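Local coordinates for macro domain-containing protein (Thermosipho africanus, PDB 7OMU), which carries a macro domain that holds adenosine-5-diphosphoribose in its pocket, joined in one chain to a DarT-family region, at residues A[228-233]-A[382-387]; A[232-237]-A[350-355]; A[238-243]-A[311-316]. The protein carries 1 engineered substitution. One frame throughout, in Å; residues are numbered along the deposited sequence.

Contact 1: A[228-233]-A[382-387]. With APR (adenosine-5-diphosphoribose), chain C.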
loop_
_atom_site.group_PDB
_atom_site.type_symbol
_atom_site.label_atom_id
_atom_site.label_comp_id
_atom_site.label_asym_id
_atom_site.label_seq_id
_atom_site.Cartn_x
_atom_site.Cartn_y
_atom_site.Cartn_z
ATOM N N SER A 228 12.872 11.794 -9.114
ATOM C CA SER A 228 11.447 12.188 -9.242
ATOM C C SER A 228 10.858 12.465 -7.855
ATOM O O SER A 228 11.336 11.879 -6.863
ATOM C CB SER A 228 10.644 11.168 -10.025
ATOM O OG SER A 228 10.668 9.898 -9.400
ATOM N N LEU A 229 9.900 13.391 -7.805
ATOM C CA LEU A 229 9.101 13.729 -6.607
ATOM C C LEU A 229 7.852 12.856 -6.621
ATOM O O LEU A 229 7.307 12.639 -7.713
ATOM C CB LEU A 229 8.730 15.209 -6.658
ATOM C CG LEU A 229 9.891 16.174 -6.878
ATOM C CD1 LEU A 229 9.377 17.601 -6.908
ATOM C CD2 LEU A 229 10.961 16.013 -5.805
ATOM N N VAL A 230 7.415 12.376 -5.458
ATOM C CA VAL A 230 6.321 11.372 -5.358
ATOM C C VAL A 230 5.390 11.753 -4.204
ATOM O O VAL A 230 5.879 11.824 -3.058
ATOM C CB VAL A 230 6.911 9.961 -5.174
ATOM C CG1 VAL A 230 5.825 8.902 -5.124
ATOM C CG2 VAL A 230 7.941 9.619 -6.244
ATOM N N GLU A 231 4.115 12.014 -4.504
ATOM C CA GLU A 231 3.003 11.927 -3.525
ATOM C C GLU A 231 2.636 10.445 -3.398
ATOM O O GLU A 231 2.163 9.876 -4.394
ATOM C CB GLU A 231 1.778 12.726 -3.972
ATOM C CG GLU A 231 1.895 14.227 -3.798
ATOM C CD GLU A 231 0.708 15.016 -4.345
ATOM O OE1 GLU A 231 -0.413 14.464 -4.371
ATOM O OE2 GLU A 231 0.899 16.185 -4.756
ATOM N N GLY A 232 2.869 9.834 -2.238
ATOM C CA GLY A 232 2.532 8.418 -2.009
ATOM C C GLY A 232 3.112 7.875 -0.715
ATOM O O GLY A 232 3.542 8.685 0.137
ATOM N N ASP A 233 3.109 6.544 -0.591
ATOM C CA ASP A 233 3.620 5.778 0.575
ATOM C C ASP A 233 5.006 5.229 0.234
ATOM O O ASP A 233 5.102 4.398 -0.676
ATOM C CB ASP A 233 2.660 4.647 0.943
ATOM C CG ASP A 233 2.883 4.095 2.337
ATOM O OD1 ASP A 233 3.975 4.325 2.891
ATOM O OD2 ASP A 233 1.954 3.434 2.853
ATOM N N PRO A 382 18.079 5.135 -9.454
ATOM C CA PRO A 382 16.734 5.659 -9.226
ATOM C C PRO A 382 16.612 6.270 -7.822
ATOM O O PRO A 382 17.070 5.656 -6.878
ATOM C CB PRO A 382 15.822 4.433 -9.365
ATOM C CG PRO A 382 16.623 3.463 -10.206
ATOM C CD PRO A 382 18.068 3.715 -9.832
ATOM N N VAL A 383 16.036 7.469 -7.726
ATOM C CA VAL A 383 15.843 8.205 -6.443
ATOM C C VAL A 383 14.438 8.807 -6.435
ATOM O O VAL A 383 14.089 9.521 -7.397
ATOM C CB VAL A 383 16.906 9.299 -6.250
ATOM C CG1 VAL A 383 16.629 10.127 -5.008
ATOM C CG2 VAL A 383 18.308 8.719 -6.202
ATOM N N GLN A 384 13.674 8.535 -5.378
ATOM C CA GLN A 384 12.325 9.112 -5.161
ATOM C C GLN A 384 12.351 9.964 -3.888
ATOM O O GLN A 384 12.501 9.396 -2.795
ATOM C CB GLN A 384 11.288 7.995 -5.078
ATOM C CG GLN A 384 11.186 7.186 -6.356
ATOM C CD GLN A 384 10.069 6.175 -6.312
ATOM O OE1 GLN A 384 9.656 5.723 -5.246
ATOM N NE2 GLN A 384 9.579 5.806 -7.484
ATOM N N ILE A 385 12.245 11.283 -4.039
ATOM C CA ILE A 385 11.991 12.214 -2.906
ATOM C C ILE A 385 10.481 12.213 -2.677
ATOM O O ILE A 385 9.733 12.577 -3.611
ATOM C CB ILE A 385 12.547 13.621 -3.190
ATOM C CG1 ILE A 385 14.068 13.595 -3.354
ATOM C CG2 ILE A 385 12.119 14.589 -2.101
ATOM C CD1 ILE A 385 14.675 14.939 -3.689
ATOM N N TYR A 386 10.053 11.782 -1.490
ATOM C CA TYR A 386 8.623 11.629 -1.128
ATOM C C TYR A 386 8.155 12.913 -0.451
ATOM O O TYR A 386 8.581 13.188 0.694
ATOM C CB TYR A 386 8.413 10.366 -0.293
ATOM C CG TYR A 386 8.128 9.160 -1.146
ATOM C CD1 TYR A 386 9.154 8.424 -1.721
ATOM C CD2 TYR A 386 6.825 8.796 -1.435
ATOM C CE1 TYR A 386 8.892 7.336 -2.535
ATOM C CE2 TYR A 386 6.544 7.705 -2.239
ATOM C CZ TYR A 386 7.580 6.976 -2.796
ATOM O OH TYR A 386 7.289 5.913 -3.596
ATOM N N LEU A 387 7.305 13.662 -1.160
ATOM C CA LEU A 387 6.756 14.966 -0.709
ATOM C C LEU A 387 5.976 14.768 0.586
ATOM O O LEU A 387 5.325 13.740 0.778
ATOM C CB LEU A 387 5.851 15.556 -1.795
ATOM C CG LEU A 387 6.518 15.873 -3.133
ATOM C CD1 LEU A 387 5.500 16.410 -4.128
ATOM C CD2 LEU A 387 7.672 16.853 -2.960
HETATM N N1 APR C . 5.548 8.195 2.715
HETATM C C2 APR C . 6.075 9.390 2.412
HETATM N N3 APR C . 6.233 10.464 3.184
HETATM C C4 APR C . 5.771 10.225 4.423
HETATM C C5 APR C . 5.201 9.057 4.885
HETATM C C6 APR C . 5.088 7.989 3.972
HETATM N N6 APR C . 4.560 6.805 4.275
HETATM N N7 APR C . 4.847 9.192 6.222
HETATM C C8 APR C . 5.203 10.415 6.540
HETATM N N9 APR C . 5.768 11.094 5.481
HETATM C "C1'" APR C . 6.280 12.466 5.459
HETATM C "C2'" APR C . 5.560 13.417 6.413
HETATM O "O2'" APR C . 4.496 14.079 5.763
HETATM C "C3'" APR C . 6.667 14.384 6.859
HETATM O "O3'" APR C . 6.486 15.666 6.273
HETATM O "O4'" APR C . 7.624 12.435 5.869
HETATM C "C4'" APR C . 7.984 13.733 6.405
HETATM C "C5'" APR C . 9.045 13.560 7.471
HETATM O "O5'" APR C . 8.554 12.695 8.540
HETATM P PA APR C . 8.943 12.947 10.086
HETATM O O1A APR C . 9.040 11.632 10.790
HETATM O O2A APR C . 8.027 13.972 10.669
HETATM O O3A APR C . 10.424 13.568 9.975
HETATM P PB APR C . 11.186 14.812 10.653
HETATM O O1B APR C . 10.398 16.050 10.378
HETATM O O2B APR C . 12.617 14.789 10.226
HETATM O O5D APR C . 11.085 14.446 12.218
HETATM C C5D APR C . 12.064 13.552 12.823
HETATM O O4D APR C . 10.433 12.547 14.292
HETATM O O1D APR C . 10.475 10.664 12.963
HETATM C C1D APR C . 10.711 11.141 14.237
HETATM O O2D APR C . 12.465 9.978 15.560
HETATM C C2D APR C . 12.197 10.976 14.594
HETATM O O3D APR C . 12.460 12.563 16.445
HETATM C C3D APR C . 12.638 12.367 15.049
HETATM C C4D APR C . 11.683 13.266 14.256
#

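Contact 2: A[232-237]-A[350-355]. With APR (adenosine-5-diphosphoribose), chain C.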
loop_
_atom_site.group_PDB
_atom_site.type_symbol
_atom_site.label_atom_id
_atom_site.label_comp_id
_atom_site.label_asym_id
_atom_site.label_seq_id
_atom_site.Cartn_x
_atom_site.Cartn_y
_atom_site.Cartn_z
ATOM N N GLY A 232 2.869 9.834 -2.238
ATOM C CA GLY A 232 2.532 8.418 -2.009
ATOM C C GLY A 232 3.112 7.875 -0.715
ATOM O O GLY A 232 3.542 8.685 0.137
ATOM N N ASP A 233 3.109 6.544 -0.591
ATOM C CA ASP A 233 3.620 5.778 0.575
ATOM C C ASP A 233 5.006 5.229 0.234
ATOM O O ASP A 233 5.102 4.398 -0.676
ATOM C CB ASP A 233 2.660 4.647 0.943
ATOM C CG ASP A 233 2.883 4.095 2.337
ATOM O OD1 ASP A 233 3.975 4.325 2.891
ATOM O OD2 ASP A 233 1.954 3.434 2.853
ATOM N N MET A 234 6.032 5.696 0.943
ATOM C CA MET A 234 7.455 5.315 0.747
ATOM C C MET A 234 7.611 3.791 0.851
ATOM O O MET A 234 8.388 3.225 0.061
ATOM C CB MET A 234 8.326 5.985 1.812
ATOM C CG MET A 234 9.807 5.741 1.627
ATOM S SD MET A 234 10.796 6.740 2.753
ATOM C CE MET A 234 10.329 6.010 4.320
ATOM N N PHE A 235 6.900 3.157 1.788
ATOM C CA PHE A 235 7.101 1.735 2.173
ATOM C C PHE A 235 6.514 0.812 1.099
ATOM O O PHE A 235 6.910 -0.372 1.042
ATOM C CB PHE A 235 6.541 1.488 3.574
ATOM C CG PHE A 235 7.179 2.357 4.626
ATOM C CD1 PHE A 235 8.490 2.143 5.018
ATOM C CD2 PHE A 235 6.488 3.415 5.191
ATOM C CE1 PHE A 235 9.091 2.957 5.968
ATOM C CE2 PHE A 235 7.085 4.222 6.149
ATOM C CZ PHE A 235 8.385 3.992 6.535
ATOM N N PHE A 236 5.622 1.342 0.257
ATOM C CA PHE A 236 5.038 0.632 -0.913
ATOM C C PHE A 236 5.734 1.080 -2.204
ATOM O O PHE A 236 5.387 0.545 -3.271
ATOM C CB PHE A 236 3.520 0.830 -0.969
ATOM C CG PHE A 236 2.767 0.010 0.047
ATOM C CD1 PHE A 236 2.701 -1.366 -0.072
ATOM C CD2 PHE A 236 2.144 0.608 1.129
ATOM C CE1 PHE A 236 2.022 -2.127 0.866
ATOM C CE2 PHE A 236 1.464 -0.151 2.067
ATOM C CZ PHE A 236 1.408 -1.517 1.935
ATOM N N SER A 237 6.687 2.016 -2.129
ATOM C CA SER A 237 7.711 2.209 -3.192
ATOM C C SER A 237 8.467 0.890 -3.301
ATOM O O SER A 237 8.469 0.137 -2.304
ATOM C CB SER A 237 8.656 3.360 -2.920
ATOM O OG SER A 237 9.846 2.925 -2.281
ATOM N N SER A 350 18.852 1.533 -5.431
ATOM C CA SER A 350 17.807 2.577 -5.605
ATOM C C SER A 350 17.391 3.118 -4.231
ATOM O O SER A 350 17.558 2.400 -3.234
ATOM C CB SER A 350 16.631 2.048 -6.390
ATOM O OG SER A 350 16.042 0.925 -5.757
ATOM N N LEU A 351 16.880 4.346 -4.182
ATOM C CA LEU A 351 16.741 5.123 -2.925
ATOM C C LEU A 351 15.384 5.846 -2.873
ATOM O O LEU A 351 15.006 6.506 -3.861
ATOM C CB LEU A 351 17.909 6.112 -2.862
ATOM C CG LEU A 351 18.059 6.877 -1.552
ATOM C CD1 LEU A 351 18.425 5.939 -0.415
ATOM C CD2 LEU A 351 19.100 7.968 -1.695
ATOM N N ALA A 352 14.681 5.713 -1.750
ATOM C CA ALA A 352 13.527 6.551 -1.366
ATOM C C ALA A 352 13.913 7.345 -0.116
ATOM O O ALA A 352 14.173 6.719 0.923
ATOM C CB ALA A 352 12.308 5.694 -1.123
ATOM N N VAL A 353 13.987 8.670 -0.225
ATOM C CA VAL A 353 14.165 9.586 0.938
ATOM C C VAL A 353 12.856 10.346 1.126
ATOM O O VAL A 353 12.250 10.795 0.152
ATOM C CB VAL A 353 15.365 10.538 0.756
ATOM C CG1 VAL A 353 16.653 9.789 0.445
ATOM C CG2 VAL A 353 15.115 11.574 -0.321
ATOM N N PRO A 354 12.362 10.496 2.376
ATOM C CA PRO A 354 11.241 11.385 2.654
ATOM C C PRO A 354 11.757 12.822 2.725
ATOM O O PRO A 354 12.933 12.997 2.947
ATOM C CB PRO A 354 10.750 10.904 4.022
ATOM C CG PRO A 354 12.012 10.440 4.704
ATOM C CD PRO A 354 12.859 9.843 3.597
ATOM N N ALA A 355 10.878 13.801 2.530
ATOM C CA ALA A 355 11.173 15.230 2.782
ATOM C C ALA A 355 11.750 15.359 4.197
ATOM O O ALA A 355 11.010 15.106 5.157
ATOM C CB ALA A 355 9.917 16.046 2.594
HETATM N N1 APR C . 5.548 8.195 2.715
HETATM C C2 APR C . 6.075 9.390 2.412
HETATM N N3 APR C . 6.233 10.464 3.184
HETATM C C4 APR C . 5.771 10.225 4.423
HETATM C C5 APR C . 5.201 9.057 4.885
HETATM C C6 APR C . 5.088 7.989 3.972
HETATM N N6 APR C . 4.560 6.805 4.275
HETATM N N7 APR C . 4.847 9.192 6.222
HETATM C C8 APR C . 5.203 10.415 6.540
HETATM N N9 APR C . 5.768 11.094 5.481
HETATM C "C1'" APR C . 6.280 12.466 5.459
HETATM C "C2'" APR C . 5.560 13.417 6.413
HETATM O "O2'" APR C . 4.496 14.079 5.763
HETATM C "C3'" APR C . 6.667 14.384 6.859
HETATM O "O3'" APR C . 6.486 15.666 6.273
HETATM O "O4'" APR C . 7.624 12.435 5.869
HETATM C "C4'" APR C . 7.984 13.733 6.405
HETATM C "C5'" APR C . 9.045 13.560 7.471
HETATM O "O5'" APR C . 8.554 12.695 8.540
HETATM P PA APR C . 8.943 12.947 10.086
HETATM O O1A APR C . 9.040 11.632 10.790
HETATM O O2A APR C . 8.027 13.972 10.669
HETATM O O3A APR C . 10.424 13.568 9.975
HETATM P PB APR C . 11.186 14.812 10.653
HETATM O O1B APR C . 10.398 16.050 10.378
HETATM O O2B APR C . 12.617 14.789 10.226
HETATM O O5D APR C . 11.085 14.446 12.218
HETATM C C5D APR C . 12.064 13.552 12.823
HETATM O O4D APR C . 10.433 12.547 14.292
HETATM O O1D APR C . 10.475 10.664 12.963
HETATM C C1D APR C . 10.711 11.141 14.237
HETATM O O2D APR C . 12.465 9.978 15.560
HETATM C C2D APR C . 12.197 10.976 14.594
HETATM O O3D APR C . 12.460 12.563 16.445
HETATM C C3D APR C . 12.638 12.367 15.049
HETATM C C4D APR C . 11.683 13.266 14.256
#

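Contact 3: A[238-243]-A[311-316]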
loop_
_atom_site.group_PDB
_atom_site.type_symbol
_atom_site.label_atom_id
_atom_site.label_comp_id
_atom_site.label_asym_id
_atom_site.label_seq_id
_atom_site.Cartn_x
_atom_site.Cartn_y
_atom_site.Cartn_z
ATOM N N ARG A 238 9.074 0.612 -4.448
ATOM C CA ARG A 238 9.878 -0.623 -4.615
ATOM C C ARG A 238 11.357 -0.232 -4.709
ATOM O O ARG A 238 12.145 -1.006 -5.298
ATOM C CB ARG A 238 9.317 -1.432 -5.787
ATOM C CG ARG A 238 7.916 -1.964 -5.523
ATOM C CD ARG A 238 7.589 -3.202 -6.337
ATOM N NE ARG A 238 8.454 -4.337 -6.025
ATOM C CZ ARG A 238 8.336 -5.135 -4.963
ATOM N NH1 ARG A 238 7.386 -4.935 -4.063
ATOM N NH2 ARG A 238 9.185 -6.134 -4.802
ATOM N N MET A 239 11.729 0.900 -4.100
ATOM C CA MET A 239 13.148 1.316 -3.949
ATOM C C MET A 239 13.831 0.340 -2.984
ATOM O O MET A 239 13.160 -0.164 -2.060
ATOM C CB MET A 239 13.282 2.746 -3.414
ATOM C CG MET A 239 12.691 3.816 -4.322
ATOM S SD MET A 239 13.396 3.872 -5.993
ATOM C CE MET A 239 12.073 3.098 -6.917
ATOM N N GLN A 240 15.115 0.085 -3.211
ATOM C CA GLN A 240 15.906 -0.956 -2.505
ATOM C C GLN A 240 16.284 -0.451 -1.104
ATOM O O GLN A 240 16.403 -1.284 -0.193
ATOM C CB GLN A 240 17.110 -1.325 -3.373
ATOM C CG GLN A 240 18.052 -2.336 -2.737
ATOM C CD GLN A 240 19.297 -1.717 -2.150
ATOM O OE1 GLN A 240 19.431 -0.498 -2.024
ATOM N NE2 GLN A 240 20.244 -2.569 -1.800
ATOM N N THR A 241 16.468 0.858 -0.937
ATOM C CA THR A 241 16.854 1.496 0.347
ATOM C C THR A 241 15.808 2.557 0.692
ATOM O O THR A 241 15.629 3.495 -0.102
ATOM C CB THR A 241 18.269 2.083 0.270
ATOM O OG1 THR A 241 19.190 1.008 0.077
ATOM C CG2 THR A 241 18.657 2.866 1.506
ATOM N N LEU A 242 15.131 2.388 1.826
ATOM C CA LEU A 242 14.157 3.364 2.374
ATOM C C LEU A 242 14.860 4.160 3.473
ATOM O O LEU A 242 15.395 3.546 4.412
ATOM C CB LEU A 242 12.928 2.621 2.909
ATOM C CG LEU A 242 12.353 1.541 1.989
ATOM C CD1 LEU A 242 11.062 0.980 2.568
ATOM C CD2 LEU A 242 12.119 2.075 0.580
ATOM N N THR A 243 14.877 5.479 3.334
ATOM C CA THR A 243 15.493 6.413 4.302
ATOM C C THR A 243 14.446 6.762 5.359
ATOM O O THR A 243 13.261 6.847 5.019
ATOM C CB THR A 243 16.062 7.631 3.573
ATOM O OG1 THR A 243 16.739 7.136 2.418
ATOM C CG2 THR A 243 17.011 8.435 4.427
ATOM N N GLN A 311 15.282 -7.365 -2.151
ATOM C CA GLN A 311 15.823 -6.924 -0.831
ATOM C C GLN A 311 15.405 -5.474 -0.549
ATOM O O GLN A 311 15.284 -4.679 -1.506
ATOM C CB GLN A 311 17.347 -7.070 -0.783
ATOM C CG GLN A 311 18.105 -5.971 -1.525
ATOM C CD GLN A 311 19.582 -6.236 -1.697
ATOM O OE1 GLN A 311 20.257 -5.563 -2.473
ATOM N NE2 GLN A 311 20.110 -7.215 -0.976
ATOM N N THR A 312 15.189 -5.154 0.728
ATOM C CA THR A 312 14.789 -3.807 1.213
ATOM C C THR A 312 15.632 -3.461 2.443
ATOM O O THR A 312 15.428 -4.084 3.503
ATOM C CB THR A 312 13.285 -3.730 1.503
ATOM O OG1 THR A 312 12.576 -4.131 0.331
ATOM C CG2 THR A 312 12.841 -2.342 1.906
ATOM N N TRP A 313 16.557 -2.516 2.274
ATOM C CA TRP A 313 17.435 -1.951 3.332
ATOM C C TRP A 313 16.776 -0.697 3.904
ATOM O O TRP A 313 15.906 -0.127 3.227
ATOM C CB TRP A 313 18.825 -1.624 2.767
ATOM C CG TRP A 313 19.615 -2.805 2.293
ATOM C CD1 TRP A 313 19.339 -4.129 2.486
ATOM C CD2 TRP A 313 20.860 -2.760 1.578
ATOM N NE1 TRP A 313 20.319 -4.909 1.929
ATOM C CE2 TRP A 313 21.264 -4.096 1.363
ATOM C CE3 TRP A 313 21.669 -1.725 1.100
ATOM C CZ2 TRP A 313 22.437 -4.417 0.684
ATOM C CZ3 TRP A 313 22.830 -2.044 0.432
ATOM C CH2 TRP A 313 23.210 -3.372 0.230
ATOM N N PHE A 314 17.191 -0.288 5.100
ATOM C CA PHE A 314 16.731 0.944 5.783
ATOM C C PHE A 314 17.945 1.823 6.075
ATOM O O PHE A 314 18.882 1.337 6.726
ATOM C CB PHE A 314 15.982 0.606 7.073
ATOM C CG PHE A 314 14.595 0.069 6.851
ATOM C CD1 PHE A 314 14.398 -1.247 6.472
ATOM C CD2 PHE A 314 13.493 0.891 6.998
ATOM C CE1 PHE A 314 13.119 -1.738 6.268
ATOM C CE2 PHE A 314 12.214 0.397 6.788
ATOM C CZ PHE A 314 12.025 -0.918 6.427
ATOM N N LEU A 315 17.924 3.062 5.581
ATOM C CA LEU A 315 18.946 4.096 5.869
ATOM C C LEU A 315 18.412 4.970 7.002
ATOM O O LEU A 315 17.368 5.600 6.807
ATOM C CB LEU A 315 19.217 4.918 4.608
ATOM C CG LEU A 315 20.310 5.980 4.736
ATOM C CD1 LEU A 315 21.659 5.334 5.020
ATOM C CD2 LEU A 315 20.390 6.837 3.483
ATOM N N LEU A 316 19.087 4.961 8.151
ATOM C CA LEU A 316 18.767 5.828 9.312
ATOM C C LEU A 316 19.496 7.160 9.128
ATOM O O LEU A 316 20.737 7.172 9.168
ATOM C CB LEU A 316 19.164 5.106 10.602
ATOM C CG LEU A 316 18.509 3.737 10.786
ATOM C CD1 LEU A 316 19.063 3.027 12.007
ATOM C CD2 LEU A 316 16.995 3.866 10.878
#

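Contact 1: A[228-233]-A[382-387]
Val230 lies against the ring of Tyr386 where two neighbouring parallel strands, 227-231 and 383-386, meet in the central sheet of the macro domain. The two side chains run side by side and point the same way. Val230 CB sits over one ring face, 3.8 Å from the ring centroid and displaced toward the rim, a CH-pi contact. CG1, set anti to the backbone N (chi1 -178°), reaches toward CE2 and CZ of the ring, while CG2 turns to Gln384 and approaches its CB at 3.9 Å.

Four backbone hydrogen bonds join the strands, the last running from Leu387 N to Val230 O at 3.0 Å. Leu387, just past the strand, turns toward segment 228-233, and its CD2 meets Leu229 CB at 4.2 Å. Helix 365-376 covers the face that carries Leu229 and Ile385, with Trp365 touching both Ile385 and Leu387.

Beyond the C-terminal ends of the strands lies the adenine of adenosine-5-diphosphoribose, with Tyr386 CB within 3.7 Å of its C2. Just past the strand end Asp233 OD1 accepts a hydrogen bond of 2.9 Å from N6. The other carboxylate oxygen of Asp233 forms a salt bridge with Arg259. At the far end of the tyrosine ring, the hydroxyl OH donates to Gln384 OE1 over 2.9 Å, from above the plane of that carbonyl.

Contact 2: A[232-237]-A[350-355]
Met234 meets Ala352 and Pro354, its side chain coming from the turn after strand 227-231 to touch two residues on one side of the inner strand 351-354 of the macro domain sheet. It leaves the backbone with CG anti to N (chi1 -176°), which brings CG within 3.7 Å of Ala352 CB. Farther out, SD lies 3.8 Å from Pro354 CD, the two side chains meeting at an oblique angle, sulfur to CD. The methionine thus spans two residues that are two apart on one strand, meeting a methyl group with its CG and a ring carbon with its sulfur.

Ser237 comes to the same methyl from farther along the turn, its OG 3.9 Å from Ala352 CB. That hydroxyl is already engaged: it donates to Met234 O at 2.8 Å, lying in the plane of the carbonyl, and so ties the turn back on itself. No hydrogen bond crosses between the two segments, and their contact is wholly one of packing. Leu256 of helix 256-263 also touches Met234, and the ring of Phe236 stacks on Phe215.

The same turn forms part of the wall of the ligand pocket, as in other macro domains. Met234 N points its hydrogen at N1 of the adenine, with an N-H...N angle of 162°, so this residue meets the ligand with its backbone and the strand with its side chain. Asp233 OD1 also receives a weak bond from Phe235 N that may help, beside the Arg259 salt bridge, to hold the carboxylate. Pro354, at the end of strand 351-354, and Ala355 just after it line the ribose: Pro354 CB stands 3.9 Å from O4' of adenosine-5-diphosphoribose, and Ala355 O comes within 3.4 Å of C5'.

Contact 3: A[238-243]-A[311-316]
Gln240 brings its side-chain amide over a face of the Trp313 indole and hydrogen-bonds to Gln311, at the start of two parallel strands, 241-246 and 313-318. NE2 stands 3.2 Å above the indole plane, displaced toward the rim, and the amide is tilted 54° from the ring. The same nitrogen donates to Gln311 OE1 at 3.1 Å, nearly straight and close to the plane of its own amide, though it approaches from above the carbonyl plane of the acceptor.

A bend in the Gln240 chain at chi2 (-101°) swings CD toward the indole. At the other end of the amide, OE1 accepts from Thr241 OG1 and, weakly, from Lys349 N. The Trp313 main chain is held by two bonds, Trp313 N to Gln240 O at 2.8 Å and Leu242 N to Trp313 O.

Farther along, side chains alternate between the faces of the sheet. Thr241 CG2 packs on Leu315 CB at 3.8 Å, and Leu287 of the edge strand 286-288 touches Thr241, Trp313 and Leu315. On the opposite face Leu242 CD1 meets Thr312 CG2 at 3.8 Å and lies near Phe314 CZ, while helix 265-275 packs on Phe314 through Val267. Thr243, back on the Thr241 face, bonds through OG1 to Ala352 O of the neighbouring strand 351-354.

The chemistry implies that the buried Gln240 amide has a hydrogen-bond partner at each end, NE2 donating and OE1 accepting, and that this pairing probably fixes which way round it lies above the indole.

In the fold
Followed from the N terminus, the chain passes edge strand 219-222, runs through strand 227-231 and turns through 232-237 into strand 241-246, so the first halves of all three contacts come in quick succession. Their partners return in reverse order: 311-316, then 350-355, then 382-387. Contact 3 therefore lies inside the loops of contacts 1 and 2, which start from overlapping segments, and contact 1 closes the longer of the two. Across the sheet, strand 383-386 of contact 1 adjoins strand 351-354 of contact 2, which in turn adjoins strand 241-246 of contact 3. Contacts 1 and 2 share Gly232 and Asp233 and both touch adenosine-5-diphosphoribose, while contact 3 extends the sheet toward its edge strand 286-288.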